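Local coordinates for protein periplasmic beta-glucosidase (Pseudomonas aeruginosa, PDB 6R5T) that probably hydrolyses terminal, non-reducing beta-D-glucosyl residues with release of beta-D-glucose, as a periplasmic member of glycoside hydrolase family 3, at residues S615-F619 against K648-T653. The protein carries 1 engineered substitution. Residue numbers count along the deposited sequence, not the author numbering.
Sequences SYTEF and KRAGAT
The loop leading into strand 619-626, in the C-terminal region that contains the fibronectin type III-like domain, crosses loop 648-650 and the start of strand 651-660. End-to-end directions differ by 72°, and the closest CA atoms, of Thr-617 and Arg-649, lie 5.4 Å apart. Residues 617-619 and 651-653 are extended; Tyr-616 turns (phi/psi -81/-8) within an ST turn, Ser-615 OG (chi1 t) accepting from Thr-617 N at 3.0 Å. Phe-619 (chi1 m, chi2 -87°) sets its ring face against Thr-653, whose CG2 makes a CH-pi contact 3.6 Å from the centroid, while Gly-651 O meets the ring edge, 3.5 Å from Phe-619 CZ. Tyr-616 CB lies 3.7 Å from Arg-649 CD, and Thr-617 CB 3.1 Å from Arg-649 O; Asn-645 hydrogen-bonds both Thr-617 OG1 and that carbonyl. One water links Ser-615 OG (2.7 Å) to Ala-652 O (2.8 Å); two more donate to Tyr-616 O, accepting from Arg-649 NE (2.9 Å) and Lys-648 N (3.0 Å). With no direct hydrogen bond between them, the segments meet by packing, their polar groups served by water or Asn-645.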
loop_
_atom_site.group_PDB
_atom_site.type_symbol
_atom_site.label_atom_id
_atom_site.label_comp_id
_atom_site.label_asym_id
_atom_site.label_seq_id
_atom_site.Cartn_x
_atom_site.Cartn_y
_atom_site.Cartn_z
ATOM N N SER A 615 24.854 -8.638 19.284
ATOM C CA SER A 615 25.978 -8.167 20.115
ATOM C C SER A 615 27.108 -9.179 20.004
ATOM O O SER A 615 26.831 -10.331 19.725
ATOM C CB SER A 615 25.521 -8.014 21.560
ATOM O OG SER A 615 26.548 -7.616 22.469
ATOM N N TYR A 616 28.299 -8.759 20.414
ATOM C CA TYR A 616 29.424 -9.686 20.617
ATOM C C TYR A 616 29.318 -10.382 21.975
ATOM O O TYR A 616 30.153 -11.276 22.283
ATOM C CB TYR A 616 30.744 -8.935 20.517
ATOM C CG TYR A 616 31.046 -8.290 19.186
ATOM C CD1 TYR A 616 30.508 -8.742 17.990
ATOM C CD2 TYR A 616 31.930 -7.244 19.116
ATOM C CE1 TYR A 616 30.831 -8.159 16.776
ATOM C CE2 TYR A 616 32.239 -6.624 17.924
ATOM C CZ TYR A 616 31.719 -7.101 16.729
ATOM O OH TYR A 616 32.016 -6.491 15.550
ATOM N N THR A 617 28.386 -9.986 22.823
ATOM C CA THR A 617 28.093 -10.723 24.073
ATOM C C THR A 617 26.669 -11.245 24.039
ATOM O O THR A 617 25.955 -11.055 23.057
ATOM C CB THR A 617 28.402 -9.816 25.265
ATOM O OG1 THR A 617 28.554 -10.653 26.399
ATOM C CG2 THR A 617 27.326 -8.778 25.520
ATOM N N GLU A 618 26.286 -11.923 25.089
ATOM C CA GLU A 618 24.912 -12.466 25.229
ATOM C C GLU A 618 24.275 -11.818 26.451
ATOM O O GLU A 618 24.983 -11.472 27.419
ATOM C CB GLU A 618 24.892 -13.992 25.371
ATOM C CG GLU A 618 24.992 -14.715 24.034
ATOM C CD GLU A 618 23.853 -14.552 23.029
ATOM O OE1 GLU A 618 22.771 -14.006 23.366
ATOM O OE2 GLU A 618 24.067 -14.944 21.878
ATOM N N PHE A 619 22.979 -11.637 26.377
ATOM C CA PHE A 619 22.206 -11.037 27.469
ATOM C C PHE A 619 21.096 -11.992 27.896
ATOM O O PHE A 619 20.608 -12.853 27.098
ATOM C CB PHE A 619 21.639 -9.682 27.046
ATOM C CG PHE A 619 22.686 -8.643 26.718
ATOM C CD1 PHE A 619 23.227 -7.831 27.709
ATOM C CD2 PHE A 619 23.117 -8.467 25.409
ATOM C CE1 PHE A 619 24.181 -6.866 27.388
ATOM C CE2 PHE A 619 24.050 -7.502 25.095
ATOM C CZ PHE A 619 24.612 -6.724 26.102
ATOM N N LYS A 648 31.090 -12.619 27.493
ATOM C CA LYS A 648 32.480 -12.332 27.878
ATOM C C LYS A 648 32.950 -10.927 27.501
ATOM O O LYS A 648 34.091 -10.571 27.832
ATOM C CB LYS A 648 33.384 -13.375 27.211
ATOM C CG LYS A 648 33.022 -14.828 27.509
ATOM C CD LYS A 648 33.425 -15.773 26.389
ATOM C CE LYS A 648 33.325 -17.225 26.810
ATOM N NZ LYS A 648 33.636 -18.117 25.675
ATOM N N ARG A 649 32.118 -10.103 26.851
ATOM C CA ARG A 649 32.533 -8.744 26.473
ATOM C C ARG A 649 31.505 -7.779 27.026
ATOM O O ARG A 649 30.332 -8.101 27.054
ATOM C CB ARG A 649 32.628 -8.569 24.954
ATOM C CG ARG A 649 33.673 -9.478 24.323
ATOM C CD ARG A 649 33.565 -9.402 22.830
ATOM N NE ARG A 649 34.595 -10.175 22.210
ATOM C CZ ARG A 649 35.809 -9.710 21.906
ATOM N NH1 ARG A 649 36.123 -8.429 22.105
ATOM N NH2 ARG A 649 36.684 -10.546 21.366
ATOM N N ALA A 650 31.985 -6.613 27.440
ATOM C CA ALA A 650 31.101 -5.512 27.804
ATOM C C ALA A 650 30.263 -5.146 26.581
ATOM O O ALA A 650 30.739 -5.221 25.467
ATOM C CB ALA A 650 31.906 -4.336 28.280
ATOM N N GLY A 651 29.041 -4.715 26.811
ATOM C CA GLY A 651 28.234 -4.189 25.699
ATOM C C GLY A 651 26.899 -3.701 26.184
ATOM O O GLY A 651 26.452 -4.051 27.299
ATOM N N ALA A 652 26.227 -2.989 25.293
ATOM C CA ALA A 652 24.876 -2.502 25.565
ATOM C C ALA A 652 23.859 -3.305 24.744
ATOM O O ALA A 652 24.188 -3.865 23.675
ATOM C CB ALA A 652 24.801 -1.027 25.272
ATOM N N THR A 653 22.653 -3.307 25.285
ATOM C CA THR A 653 21.451 -3.762 24.564
ATOM C C THR A 653 20.298 -2.859 24.977
ATOM O O THR A 653 20.480 -1.893 25.756
ATOM C CB THR A 653 21.163 -5.242 24.811
ATOM O OG1 THR A 653 20.091 -5.639 23.942
ATOM C CG2 THR A 653 20.733 -5.531 26.225
HETATM O O HOH W 1 26.529 -4.917 22.665
HETATM O O HOH W 2 32.816 -12.220 21.228
HETATM O O HOH W 3 31.146 -12.648 24.518
#